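Uncharacterized protein (Chaetomium thermophilum, PDB 3LPZ) is an alpha-solenoid protein of the GET4 family that probably binds Get5 and takes part in the biogenesis of tail-anchored membrane proteins. Local coordinates at residues G102-F107 with K115-E120; A95-L100 with A133-L138; D56-V61 with A78-D83; T144-V147 with E153-E156; T84-G89 with M121-K126. All coordinates share one frame; numbering follows the deposited sequence.

How the interactions relate
From the N terminus, interaction 3 comes first, closing the loop between helices 51-67 and 71-88 before any other contact opens. Interaction 5 then starts on helix 71-88 and returns on helix 112-128, skipping over helix 94-104. Interaction 2 starts inside that loop and ends beyond it, on helix 136-148, so interactions 5 and 2 cross. Interaction 1, between helices 94-104 and 112-128, is nested inside both. Interaction 4 follows in series and folds helix 152-159 back on helix 136-148. Neighbours touch directly: Arg86 of interaction 5 forms a salt bridge with Glu120 in interaction 1, and Leu100 of interaction 2 packs on Trp124 in interaction 5.

Interaction 1: G102-F107 with K115-E120; sequences GCLRLF and KRFVKE
Phe117 of helix 112-128 pushes its ring against Cys103, Leu104 and Phe107 across from it. No hydrogen bond crosses between the two segments, so shape and apolar contact carry the whole interaction.

The aromatic part is the pair Phe107 and Phe117. Their ring centres lie 5.3 Å apart with the planes at 31°, an oblique meeting in which Phe107 CE1 comes to 3.6 Å from Phe117 CD2 while Phe107 CZ sits against Phe117 CB. Phe107 is brought round to this place by a type I turn from Leu104 to Phe107, and the edge of its own ring rests by Leu104 CA.

The aliphatic contacts continue along the Phe117 ring. Its CE2 lies 4.0 Å from Leu104 CB, and its CZ is equally far, 4.0 Å, from Cys103 CB. With CG anti to the backbone N (chi1 176°), Phe117 reaches out from its helix far enough to touch all three partners. Replacing it with an alanine would probably open a gap between the two helices and leave the Phe107 ring free to turn. Beside it, the branch methyls Leu104 CD1 and Val118 CG2 meet at 3.7 Å.

The cluster lies in the buried interior of the solenoid. Helix 71-88 closes over Phe117 through Ala78 and Val82, Ser62 of helix 51-67 touches Cys103, and helix 136-148 covers Leu104 with Val142 and Leu145.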
# COMPACT_ATOMS: atom_id res chain seq x y z
N GLY A 102 -17.30 -7.38 -2.33
CA GLY A 102 -18.36 -8.05 -1.58
C GLY A 102 -17.85 -9.36 -0.97
O GLY A 102 -18.21 -9.70 0.18
N CYS A 103 -17.05 -10.12 -1.72
CA CYS A 103 -16.44 -11.35 -1.16
C CYS A 103 -15.41 -11.04 -0.08
O CYS A 103 -15.43 -11.63 1.03
CB CYS A 103 -15.78 -12.20 -2.27
SG CYS A 103 -16.95 -12.88 -3.48
N LEU A 104 -14.51 -10.10 -0.39
CA LEU A 104 -13.41 -9.71 0.50
C LEU A 104 -13.86 -9.40 1.92
O LEU A 104 -13.27 -9.89 2.90
CB LEU A 104 -12.69 -8.46 -0.06
CG LEU A 104 -11.45 -7.98 0.72
CD1 LEU A 104 -10.39 -9.07 0.75
CD2 LEU A 104 -10.84 -6.66 0.13
N ARG A 105 -14.91 -8.58 2.02
CA ARG A 105 -15.36 -8.08 3.30
C ARG A 105 -16.06 -9.16 4.12
O ARG A 105 -16.25 -9.00 5.32
CB ARG A 105 -16.29 -6.89 3.11
CG ARG A 105 -15.56 -5.67 2.53
CD ARG A 105 -16.48 -4.45 2.63
NE ARG A 105 -15.95 -3.21 2.03
CZ ARG A 105 -15.10 -2.38 2.63
NH1 ARG A 105 -14.62 -2.66 3.85
NH2 ARG A 105 -14.71 -1.26 2.01
N LEU A 106 -16.41 -10.28 3.50
CA LEU A 106 -17.05 -11.37 4.24
C LEU A 106 -16.12 -12.46 4.76
O LEU A 106 -16.55 -13.33 5.51
CB LEU A 106 -18.21 -11.97 3.44
CG LEU A 106 -19.43 -11.06 3.19
CD1 LEU A 106 -20.31 -11.65 2.07
CD2 LEU A 106 -20.26 -10.84 4.44
N PHE A 107 -14.84 -12.43 4.38
CA PHE A 107 -13.87 -13.36 4.96
C PHE A 107 -13.58 -13.00 6.41
O PHE A 107 -13.49 -11.81 6.74
CB PHE A 107 -12.52 -13.26 4.27
CG PHE A 107 -12.43 -13.97 2.95
CD1 PHE A 107 -12.71 -13.29 1.76
CD2 PHE A 107 -11.97 -15.29 2.89
CE1 PHE A 107 -12.57 -13.93 0.53
CE2 PHE A 107 -11.84 -15.92 1.67
CZ PHE A 107 -12.12 -15.24 0.48
N LYS A 115 -5.79 -14.85 2.08
CA LYS A 115 -4.45 -14.48 1.57
C LYS A 115 -4.32 -14.79 0.07
O LYS A 115 -3.85 -13.95 -0.70
CB LYS A 115 -3.34 -15.25 2.31
CG LYS A 115 -3.25 -15.00 3.82
CD LYS A 115 -2.17 -15.91 4.45
CE LYS A 115 -1.75 -15.43 5.85
NZ LYS A 115 -2.92 -15.13 6.72
N ARG A 116 -4.71 -16.00 -0.31
CA ARG A 116 -4.72 -16.40 -1.72
C ARG A 116 -5.71 -15.53 -2.51
O ARG A 116 -5.38 -15.06 -3.59
CB ARG A 116 -5.10 -17.88 -1.86
CG ARG A 116 -4.97 -18.47 -3.29
CD ARG A 116 -5.48 -19.92 -3.30
NE ARG A 116 -5.49 -20.54 -4.63
CZ ARG A 116 -4.87 -20.05 -5.70
NH1 ARG A 116 -4.17 -18.94 -5.60
NH2 ARG A 116 -4.95 -20.68 -6.87
N PHE A 117 -6.90 -15.31 -1.97
CA PHE A 117 -7.90 -14.49 -2.66
C PHE A 117 -7.34 -13.09 -2.95
O PHE A 117 -7.45 -12.59 -4.07
CB PHE A 117 -9.20 -14.40 -1.87
CG PHE A 117 -10.22 -13.50 -2.50
CD1 PHE A 117 -10.86 -13.86 -3.70
CD2 PHE A 117 -10.51 -12.25 -1.93
CE1 PHE A 117 -11.81 -13.00 -4.31
CE2 PHE A 117 -11.46 -11.39 -2.54
CZ PHE A 117 -12.11 -11.78 -3.73
N VAL A 118 -6.71 -12.48 -1.94
CA VAL A 118 -6.20 -11.11 -2.09
C VAL A 118 -5.11 -11.08 -3.15
O VAL A 118 -5.11 -10.20 -4.02
CB VAL A 118 -5.71 -10.49 -0.73
CG1 VAL A 118 -4.78 -9.25 -0.97
CG2 VAL A 118 -6.94 -10.11 0.15
N LYS A 119 -4.19 -12.04 -3.07
CA LYS A 119 -3.15 -12.16 -4.08
C LYS A 119 -3.72 -12.31 -5.50
O LYS A 119 -3.28 -11.60 -6.43
CB LYS A 119 -2.26 -13.36 -3.75
CG LYS A 119 -0.92 -13.36 -4.42
CD LYS A 119 -0.91 -14.12 -5.75
CE LYS A 119 0.53 -14.31 -6.25
NZ LYS A 119 0.62 -14.06 -7.73
N GLU A 120 -4.70 -13.20 -5.68
CA GLU A 120 -5.26 -13.45 -7.01
C GLU A 120 -5.98 -12.22 -7.55
O GLU A 120 -5.79 -11.86 -8.72
CB GLU A 120 -6.19 -14.67 -7.02
CG GLU A 120 -5.46 -16.01 -6.69
CD GLU A 120 -4.42 -16.43 -7.75
OE1 GLU A 120 -4.48 -16.00 -8.92
OE2 GLU A 120 -3.52 -17.20 -7.39

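Interaction 2: A95-L100 with A133-L138; sequences ASRGKL and AGDPEL
The backbones come nearest at Arg97 and Leu138, whose CA atoms are 7.6 Å apart, with the N-terminal half of helix 94-104 facing the first turn of helix 136-148. Arg97 spans this distance and takes hold of Asp135 side-on: NE donates to OD2 at 2.8 Å and NH2 to OD1 at 2.9 Å. Both bonds are nearly straight and lie close to the guanidinium plane, though they meet the carboxylate on its syn sides from about 30° out of plane. A bend at chi3 (-65°) turns the group toward the acid after an extended start.

Glu137 adds a second negative charge over one face of the guanidinium. Its OE1 is a long 3.7 Å from Arg97 NH1, and since no N-H points at it, the attraction is one of charge alone. Lower down the arginine, CG packs against Leu138 CD2 at 3.6 Å.

Asp135 OD2 has another task, accepting from Leu138 N at 3.0 Å from the face opposite to Arg97 NE. Ser125 OG holds the backbone N of Asp135, fixing the residue from helix 112-128. This is an N-cap whose aspartate also anchors a salt-bridge network, joining the start of one solenoid helix to the flank of another.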
# COMPACT_ATOMS: atom_id res chain seq x y z
N ALA A 95 -18.60 -3.02 -11.58
CA ALA A 95 -19.36 -4.20 -11.18
C ALA A 95 -18.46 -5.39 -10.79
O ALA A 95 -18.76 -6.10 -9.82
CB ALA A 95 -20.38 -4.61 -12.31
N SER A 96 -17.37 -5.61 -11.53
CA SER A 96 -16.45 -6.74 -11.20
C SER A 96 -15.71 -6.44 -9.89
O SER A 96 -15.59 -7.31 -9.01
CB SER A 96 -15.47 -7.04 -12.34
OG SER A 96 -14.72 -5.87 -12.70
N ARG A 97 -15.24 -5.19 -9.75
CA ARG A 97 -14.58 -4.79 -8.51
C ARG A 97 -15.61 -4.91 -7.37
O ARG A 97 -15.25 -5.36 -6.29
CB ARG A 97 -14.06 -3.34 -8.58
CG ARG A 97 -13.25 -2.90 -7.33
CD ARG A 97 -13.05 -1.35 -7.26
NE ARG A 97 -12.22 -0.88 -8.38
CZ ARG A 97 -12.66 -0.20 -9.44
NH1 ARG A 97 -13.95 0.18 -9.55
NH2 ARG A 97 -11.78 0.12 -10.39
N GLY A 98 -16.86 -4.49 -7.59
CA GLY A 98 -17.86 -4.57 -6.52
C GLY A 98 -18.11 -6.00 -6.04
O GLY A 98 -18.28 -6.26 -4.84
N LYS A 99 -18.15 -6.94 -6.97
CA LYS A 99 -18.33 -8.36 -6.59
C LYS A 99 -17.15 -8.86 -5.76
O LYS A 99 -17.33 -9.61 -4.80
CB LYS A 99 -18.54 -9.23 -7.82
CG LYS A 99 -19.88 -9.01 -8.48
CD LYS A 99 -20.07 -9.91 -9.71
CE LYS A 99 -21.36 -9.57 -10.49
NZ LYS A 99 -21.28 -8.26 -11.21
N LEU A 100 -15.94 -8.46 -6.15
CA LEU A 100 -14.73 -8.92 -5.43
C LEU A 100 -14.67 -8.31 -4.03
O LEU A 100 -14.32 -9.02 -3.06
CB LEU A 100 -13.45 -8.65 -6.24
CG LEU A 100 -13.37 -9.46 -7.56
CD1 LEU A 100 -12.19 -8.99 -8.42
CD2 LEU A 100 -13.22 -10.97 -7.29
N ALA A 133 0.54 -1.64 -11.32
CA ALA A 133 0.82 -2.00 -9.90
C ALA A 133 -0.44 -2.49 -9.18
O ALA A 133 -0.37 -2.94 -8.02
CB ALA A 133 1.45 -0.81 -9.16
N GLY A 134 -1.59 -2.41 -9.86
CA GLY A 134 -2.85 -3.04 -9.38
C GLY A 134 -3.90 -1.99 -9.10
O GLY A 134 -3.57 -0.82 -8.98
N ASP A 135 -5.16 -2.39 -9.00
CA ASP A 135 -6.26 -1.42 -8.93
C ASP A 135 -6.16 -0.58 -7.67
O ASP A 135 -6.05 -1.12 -6.59
CB ASP A 135 -7.60 -2.13 -9.03
CG ASP A 135 -8.77 -1.17 -8.95
OD1 ASP A 135 -8.95 -0.37 -9.91
OD2 ASP A 135 -9.51 -1.22 -7.92
N PRO A 136 -6.15 0.77 -7.80
CA PRO A 136 -6.01 1.56 -6.59
C PRO A 136 -7.09 1.34 -5.51
O PRO A 136 -6.75 1.30 -4.31
CB PRO A 136 -6.10 3.00 -7.11
CG PRO A 136 -5.39 2.90 -8.49
CD PRO A 136 -5.96 1.59 -9.02
N GLU A 137 -8.36 1.24 -5.92
CA GLU A 137 -9.46 1.09 -4.93
C GLU A 137 -9.34 -0.27 -4.23
O GLU A 137 -9.56 -0.37 -3.02
CB GLU A 137 -10.85 1.24 -5.59
CG GLU A 137 -12.01 1.19 -4.62
CD GLU A 137 -13.36 1.51 -5.29
OE1 GLU A 137 -13.41 2.10 -6.40
OE2 GLU A 137 -14.39 1.13 -4.70
N LEU A 138 -8.95 -1.32 -4.96
CA LEU A 138 -8.71 -2.61 -4.29
C LEU A 138 -7.57 -2.51 -3.28
O LEU A 138 -7.70 -2.99 -2.13
CB LEU A 138 -8.45 -3.73 -5.30
CG LEU A 138 -9.62 -4.16 -6.20
CD1 LEU A 138 -9.13 -5.28 -7.11
CD2 LEU A 138 -10.83 -4.66 -5.37

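Interaction 3: D56-V61 with A78-D83; sequences DILASV and AVLLVD
This is a buried leucine-rich contact between two neighbouring antiparallel helices of the alpha-solenoid, 51-67 and 71-88, near its N-terminal end. The short helical segments have axes that approach to 8.8 Å, and their directions differ by 154°. The CA atoms nearest each other are those of Leu58 and Leu81, 5.8 Å apart, and three leucines and an alanine fill the space between the helices.

Leu58 does most of the work from its helix. Its CG is anti to the carbonyl carbon (chi1 -68°), which directs CD1 at both Leu80 and Leu81 and leaves CD2 against Leu80. Leu80 is modelled in two conformers, and its contacts hold for one of them: there Leu58 CD2 meets Leu80 CD2 at 3.8 Å, the two side chains running across each other at about a right angle. Leu58 CD1 also touches the backbone at Leu81 CA. Closer to the backbones, the CB atoms of Leu58 and Leu81 stand 4.2 Å apart.

Outside the pair, helix 28-47 backs Leu58 with Ala42, and Leu100 of helix 94-104 packs on Leu81.

Leu81, with CG anti to its N, instead turns its fork to the next residue of helix 51-67, where CD2 sits 3.9 Å from the methyl CB of Ala59.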
# COMPACT_ATOMS: atom_id res chain seq x y z
N ASP A 56 -22.14 -14.51 -11.87
CA ASP A 56 -23.24 -14.21 -10.94
C ASP A 56 -23.39 -15.39 -9.97
O ASP A 56 -23.53 -15.19 -8.77
CB ASP A 56 -24.57 -13.96 -11.66
CG ASP A 56 -24.65 -12.58 -12.32
OD1 ASP A 56 -23.83 -11.68 -12.02
OD2 ASP A 56 -25.54 -12.39 -13.16
N ILE A 57 -23.34 -16.61 -10.50
CA ILE A 57 -23.42 -17.81 -9.67
C ILE A 57 -22.30 -17.89 -8.63
O ILE A 57 -22.57 -18.05 -7.43
CB ILE A 57 -23.45 -19.10 -10.53
CG1 ILE A 57 -24.77 -19.14 -11.34
CG2 ILE A 57 -23.31 -20.36 -9.64
CD1 ILE A 57 -24.74 -20.09 -12.51
N LEU A 58 -21.05 -17.78 -9.08
CA LEU A 58 -19.91 -17.85 -8.16
C LEU A 58 -19.93 -16.73 -7.11
O LEU A 58 -19.68 -16.98 -5.92
CB LEU A 58 -18.57 -17.83 -8.95
CG LEU A 58 -18.37 -19.11 -9.77
CD1 LEU A 58 -17.19 -18.98 -10.74
CD2 LEU A 58 -18.18 -20.31 -8.86
N ALA A 59 -20.19 -15.49 -7.54
CA ALA A 59 -20.19 -14.37 -6.59
C ALA A 59 -21.31 -14.52 -5.55
O ALA A 59 -21.07 -14.30 -4.37
CB ALA A 59 -20.29 -12.97 -7.33
N SER A 60 -22.52 -14.87 -5.98
CA SER A 60 -23.64 -14.96 -5.02
C SER A 60 -23.41 -16.10 -4.03
O SER A 60 -23.58 -15.92 -2.83
CB SER A 60 -24.98 -15.18 -5.73
OG SER A 60 -25.20 -14.19 -6.71
N VAL A 61 -23.02 -17.26 -4.54
CA VAL A 61 -22.87 -18.44 -3.69
C VAL A 61 -21.62 -18.36 -2.79
O VAL A 61 -21.64 -18.81 -1.63
CB VAL A 61 -22.88 -19.77 -4.51
CG1 VAL A 61 -22.57 -20.99 -3.59
CG2 VAL A 61 -24.24 -19.97 -5.28
N ALA A 78 -14.57 -17.88 -4.18
CA ALA A 78 -14.14 -16.50 -4.45
C ALA A 78 -12.89 -16.50 -5.32
O ALA A 78 -12.75 -15.67 -6.21
CB ALA A 78 -13.91 -15.72 -3.13
N VAL A 79 -11.96 -17.42 -5.06
CA VAL A 79 -10.77 -17.57 -5.92
C VAL A 79 -11.17 -18.00 -7.34
O VAL A 79 -10.62 -17.49 -8.34
CB VAL A 79 -9.71 -18.55 -5.28
CG1 VAL A 79 -8.54 -18.86 -6.23
CG2 VAL A 79 -9.16 -17.95 -3.96
N LEU A 80 -12.14 -18.92 -7.44
CA LEU A 80 -12.63 -19.38 -8.74
C LEU A 80 -13.26 -18.21 -9.52
O LEU A 80 -13.16 -18.13 -10.73
CB LEU A 80 -13.65 -20.51 -8.55
CG LEU A 80 -14.14 -21.27 -9.79
CD1 LEU A 80 -12.96 -21.76 -10.63
CD2 LEU A 80 -15.08 -22.44 -9.40
N LEU A 81 -13.90 -17.30 -8.78
CA LEU A 81 -14.53 -16.15 -9.38
C LEU A 81 -13.47 -15.29 -10.08
O LEU A 81 -13.69 -14.82 -11.20
CB LEU A 81 -15.26 -15.33 -8.30
CG LEU A 81 -15.80 -13.94 -8.73
CD1 LEU A 81 -16.85 -14.09 -9.86
CD2 LEU A 81 -16.36 -13.14 -7.52
N VAL A 82 -12.34 -15.06 -9.41
CA VAL A 82 -11.24 -14.29 -10.02
C VAL A 82 -10.74 -15.04 -11.24
O VAL A 82 -10.51 -14.43 -12.28
CB VAL A 82 -10.03 -14.08 -9.06
CG1 VAL A 82 -8.89 -13.34 -9.80
CG2 VAL A 82 -10.45 -13.30 -7.82
N ASP A 83 -10.55 -16.36 -11.16
CA ASP A 83 -10.05 -17.10 -12.32
C ASP A 83 -11.05 -17.03 -13.48
O ASP A 83 -10.68 -17.06 -14.66
CB ASP A 83 -9.67 -18.53 -11.93
CG ASP A 83 -8.29 -18.60 -11.30
OD1 ASP A 83 -7.27 -18.27 -11.97
OD2 ASP A 83 -8.20 -18.99 -10.12

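Interaction 4: T144-V147 with E153-E156; sequences TLYV and EAAE
Tyr146 and Val147 close on two alanines, Ala154 and Ala155, with nothing but carbon meeting carbon between the side chains. The CB of Ala154 meets the tyrosine ring obliquely at CD2, 3.5 Å away. Ala155 takes a place between the two partners: its CB is 3.7 Å from Tyr146 CB and 3.6 Å from Val147 CG2. Since both alanines end at CB, the helices can come very near, and the CA atoms of Tyr146 and Ala155 are just 5.0 Å apart.

The two helices, 136-148 and 152-159, are joined by a short turn, and together they make a helical hairpin of the alpha-solenoid, from a sequence family in the TPR clan. Tyr146 has CG anti to the carbonyl carbon (chi1 -68°), which lays its ring along the side of Ala154. With a glycine in its place, the methyl of Ala154 would probably lose its cover, that of Ala155 would be left with Val147 alone, and a gap would open between the helices.

Farther out, the tyrosine also touches Arg114 and Val118 of helix 112-128 and Glu151 in the connecting turn. Val147 leans on Met173 of helix 166-179, and Glu156 reaches across to a salt bridge with Arg192.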
# COMPACT_ATOMS: atom_id res chain seq x y z
N THR A 144 -7.04 -0.75 4.14
CA THR A 144 -7.86 -0.37 5.31
C THR A 144 -8.23 -1.58 6.20
O THR A 144 -8.27 -1.47 7.43
CB THR A 144 -9.13 0.41 4.98
OG1 THR A 144 -10.07 -0.46 4.32
CG2 THR A 144 -8.78 1.59 4.07
N LEU A 145 -8.48 -2.71 5.57
CA LEU A 145 -8.73 -3.94 6.31
C LEU A 145 -7.51 -4.32 7.15
O LEU A 145 -7.66 -4.66 8.33
CB LEU A 145 -9.13 -5.08 5.35
CG LEU A 145 -10.59 -5.51 5.18
CD1 LEU A 145 -11.67 -4.46 5.55
CD2 LEU A 145 -10.82 -6.08 3.78
N TYR A 146 -6.33 -4.29 6.55
CA TYR A 146 -5.09 -4.57 7.30
C TYR A 146 -4.88 -3.62 8.49
O TYR A 146 -4.52 -4.07 9.59
CB TYR A 146 -3.84 -4.62 6.41
CG TYR A 146 -3.77 -5.79 5.45
CD1 TYR A 146 -4.56 -6.94 5.62
CD2 TYR A 146 -2.90 -5.76 4.36
CE1 TYR A 146 -4.48 -8.03 4.71
CE2 TYR A 146 -2.82 -6.84 3.45
CZ TYR A 146 -3.60 -7.96 3.64
OH TYR A 146 -3.51 -9.00 2.73
N VAL A 147 -5.11 -2.32 8.28
CA VAL A 147 -5.16 -1.36 9.40
C VAL A 147 -6.11 -1.77 10.54
O VAL A 147 -5.69 -1.80 11.70
CB VAL A 147 -5.48 0.08 8.95
CG1 VAL A 147 -5.69 1.03 10.20
CG2 VAL A 147 -4.39 0.60 8.02
N GLU A 153 2.40 -3.22 8.81
CA GLU A 153 3.41 -3.43 7.77
C GLU A 153 2.79 -3.84 6.43
O GLU A 153 3.16 -3.31 5.35
CB GLU A 153 4.42 -4.48 8.24
CG GLU A 153 5.72 -4.52 7.47
CD GLU A 153 6.88 -5.00 8.33
OE1 GLU A 153 7.01 -6.23 8.51
OE2 GLU A 153 7.65 -4.15 8.81
N ALA A 154 1.86 -4.78 6.50
CA ALA A 154 1.12 -5.22 5.33
C ALA A 154 0.24 -4.06 4.77
O ALA A 154 0.18 -3.86 3.55
CB ALA A 154 0.29 -6.46 5.69
N ALA A 155 -0.38 -3.27 5.65
CA ALA A 155 -1.21 -2.16 5.19
C ALA A 155 -0.39 -1.14 4.38
O ALA A 155 -0.88 -0.64 3.38
CB ALA A 155 -1.92 -1.46 6.36
N GLU A 156 0.83 -0.85 4.82
CA GLU A 156 1.67 0.19 4.16
C GLU A 156 1.88 -0.11 2.69
O GLU A 156 1.76 0.78 1.84
CB GLU A 156 3.02 0.35 4.83
CG GLU A 156 2.99 0.91 6.25
CD GLU A 156 4.36 0.85 6.92
OE1 GLU A 156 5.15 -0.11 6.70
OE2 GLU A 156 4.66 1.76 7.69

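Interaction 5: T84-G89 with M121-K126; sequences TFRQAG and MIDWSK
The indole of Trp124 carries Phe85 CB over one face, 3.5 Å above the plane and offset toward the rim. It is a CH-pi contact, with CB 4.0 Å from the centre of the five-membered ring. Phe85's own ring slides past the six-membered ring rather than covering it: the planes are 26° apart but the rings barely overlap. At the edge of the indole lies the carbonyl oxygen of Met121, while NE1 gives its hydrogen to Gln90 O. Trp124 CG lies anti to the backbone N, which swings the indole across to helix 71-88.

The second flat group is the guanidinium of Arg86, which stands almost perpendicular to the indole, with Trp124 CB over one of its faces. At its edge NH2 donates to Asp123 OD2 at 3.0 Å, tilted 22° from the guanidinium plane, and a water bridges the same oxygen to NE, 2.7 Å from each. The arginine also has salt bridges to Asp83, in the conformer modelled here, through NH1 and to Glu120 through NH2, and Lys127 holds Asp123 OD1. With three acids around it, the guanidinium is probably held in a fixed rotation.

Helix 71-88 ends in a Schellman motif at Gly89. It runs nearly parallel to helix 112-128, at 19° between the short segments, as alternate helices do in an alpha-solenoid, with Ser96 and Leu100 of the intervening helix 94-104 packed on both Phe85 and Trp124.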
# COMPACT_ATOMS: atom_id res chain seq x y z
N THR A 84 -12.34 -16.94 -13.13
CA THR A 84 -13.39 -16.82 -14.12
C THR A 84 -13.28 -15.47 -14.83
O THR A 84 -13.44 -15.42 -16.04
CB THR A 84 -14.78 -17.03 -13.48
OG1 THR A 84 -14.84 -18.37 -12.95
CG2 THR A 84 -15.90 -16.86 -14.52
N PHE A 85 -13.01 -14.39 -14.08
CA PHE A 85 -12.81 -13.05 -14.68
C PHE A 85 -11.64 -13.09 -15.67
O PHE A 85 -11.70 -12.54 -16.76
CB PHE A 85 -12.55 -11.98 -13.60
CG PHE A 85 -13.80 -11.47 -12.87
CD1 PHE A 85 -15.04 -11.40 -13.49
CD2 PHE A 85 -13.70 -11.00 -11.56
CE1 PHE A 85 -16.18 -10.90 -12.80
CE2 PHE A 85 -14.83 -10.51 -10.87
CZ PHE A 85 -16.06 -10.45 -11.50
N ARG A 86 -10.55 -13.72 -15.26
CA ARG A 86 -9.41 -13.93 -16.16
C ARG A 86 -9.74 -14.64 -17.46
O ARG A 86 -9.37 -14.17 -18.53
CB ARG A 86 -8.37 -14.79 -15.49
CG ARG A 86 -7.68 -14.14 -14.42
CD ARG A 86 -6.48 -14.98 -14.07
NE ARG A 86 -5.72 -14.34 -13.02
CZ ARG A 86 -5.74 -14.71 -11.76
NH1 ARG A 86 -6.49 -15.76 -11.36
NH2 ARG A 86 -5.00 -14.04 -10.89
N GLN A 87 -10.42 -15.79 -17.34
CA GLN A 87 -10.80 -16.59 -18.50
C GLN A 87 -11.77 -15.87 -19.42
O GLN A 87 -11.74 -16.03 -20.63
CB GLN A 87 -11.46 -17.89 -18.04
CG GLN A 87 -10.50 -18.88 -17.47
CD GLN A 87 -11.15 -20.23 -17.34
OE1 GLN A 87 -10.84 -21.14 -18.11
NE2 GLN A 87 -12.09 -20.36 -16.40
N ALA A 88 -12.65 -15.07 -18.83
CA ALA A 88 -13.59 -14.24 -19.57
C ALA A 88 -12.91 -13.03 -20.23
O ALA A 88 -13.53 -12.36 -21.03
CB ALA A 88 -14.69 -13.76 -18.64
N GLY A 89 -11.66 -12.73 -19.87
CA GLY A 89 -11.04 -11.48 -20.30
C GLY A 89 -11.76 -10.24 -19.74
O GLY A 89 -11.74 -9.17 -20.37
N MET A 121 -6.80 -11.61 -6.71
CA MET A 121 -7.64 -10.47 -7.06
C MET A 121 -6.75 -9.28 -7.52
O MET A 121 -6.99 -8.65 -8.56
CB MET A 121 -8.49 -10.11 -5.82
CG MET A 121 -9.28 -8.81 -5.87
SD MET A 121 -9.97 -8.35 -4.24
CE MET A 121 -8.58 -7.62 -3.37
N ILE A 122 -5.70 -8.98 -6.73
CA ILE A 122 -4.77 -7.91 -7.08
C ILE A 122 -4.06 -8.21 -8.40
O ILE A 122 -3.91 -7.31 -9.24
CB ILE A 122 -3.73 -7.65 -5.97
CG1 ILE A 122 -4.41 -7.08 -4.69
CG2 ILE A 122 -2.56 -6.71 -6.46
CD1 ILE A 122 -5.01 -5.70 -4.84
N ASP A 123 -3.64 -9.47 -8.59
CA ASP A 123 -2.92 -9.90 -9.80
C ASP A 123 -3.84 -9.80 -11.01
O ASP A 123 -3.44 -9.30 -12.06
CB ASP A 123 -2.37 -11.33 -9.67
CG ASP A 123 -1.78 -11.84 -10.96
OD1 ASP A 123 -0.60 -11.53 -11.25
OD2 ASP A 123 -2.49 -12.53 -11.72
N TRP A 124 -5.08 -10.23 -10.88
CA TRP A 124 -6.01 -10.01 -12.00
C TRP A 124 -6.13 -8.50 -12.30
O TRP A 124 -6.13 -8.10 -13.45
CB TRP A 124 -7.38 -10.63 -11.70
CG TRP A 124 -8.51 -10.01 -12.50
CD1 TRP A 124 -8.88 -10.31 -13.80
CD2 TRP A 124 -9.43 -9.01 -12.05
NE1 TRP A 124 -9.98 -9.58 -14.15
CE2 TRP A 124 -10.33 -8.76 -13.11
CE3 TRP A 124 -9.59 -8.30 -10.84
CZ2 TRP A 124 -11.37 -7.82 -13.01
CZ3 TRP A 124 -10.61 -7.37 -10.74
CH2 TRP A 124 -11.50 -7.14 -11.82
N SER A 125 -6.20 -7.68 -11.26
CA SER A 125 -6.38 -6.24 -11.47
C SER A 125 -5.14 -5.60 -12.16
O SER A 125 -5.27 -4.62 -12.87
CB SER A 125 -6.74 -5.53 -10.17
OG SER A 125 -5.59 -5.29 -9.37
N LYS A 126 -3.95 -6.15 -11.92
CA LYS A 126 -2.73 -5.65 -12.58
C LYS A 126 -2.75 -5.95 -14.07
O LYS A 126 -2.42 -5.09 -14.91
CB LYS A 126 -1.48 -6.30 -11.99
CG LYS A 126 -1.22 -5.99 -10.53
CD LYS A 126 0.00 -6.79 -10.09
CE LYS A 126 0.59 -6.25 -8.84
NZ LYS A 126 1.78 -7.06 -8.48
O HOH W 1 -4.12 -12.34 -13.87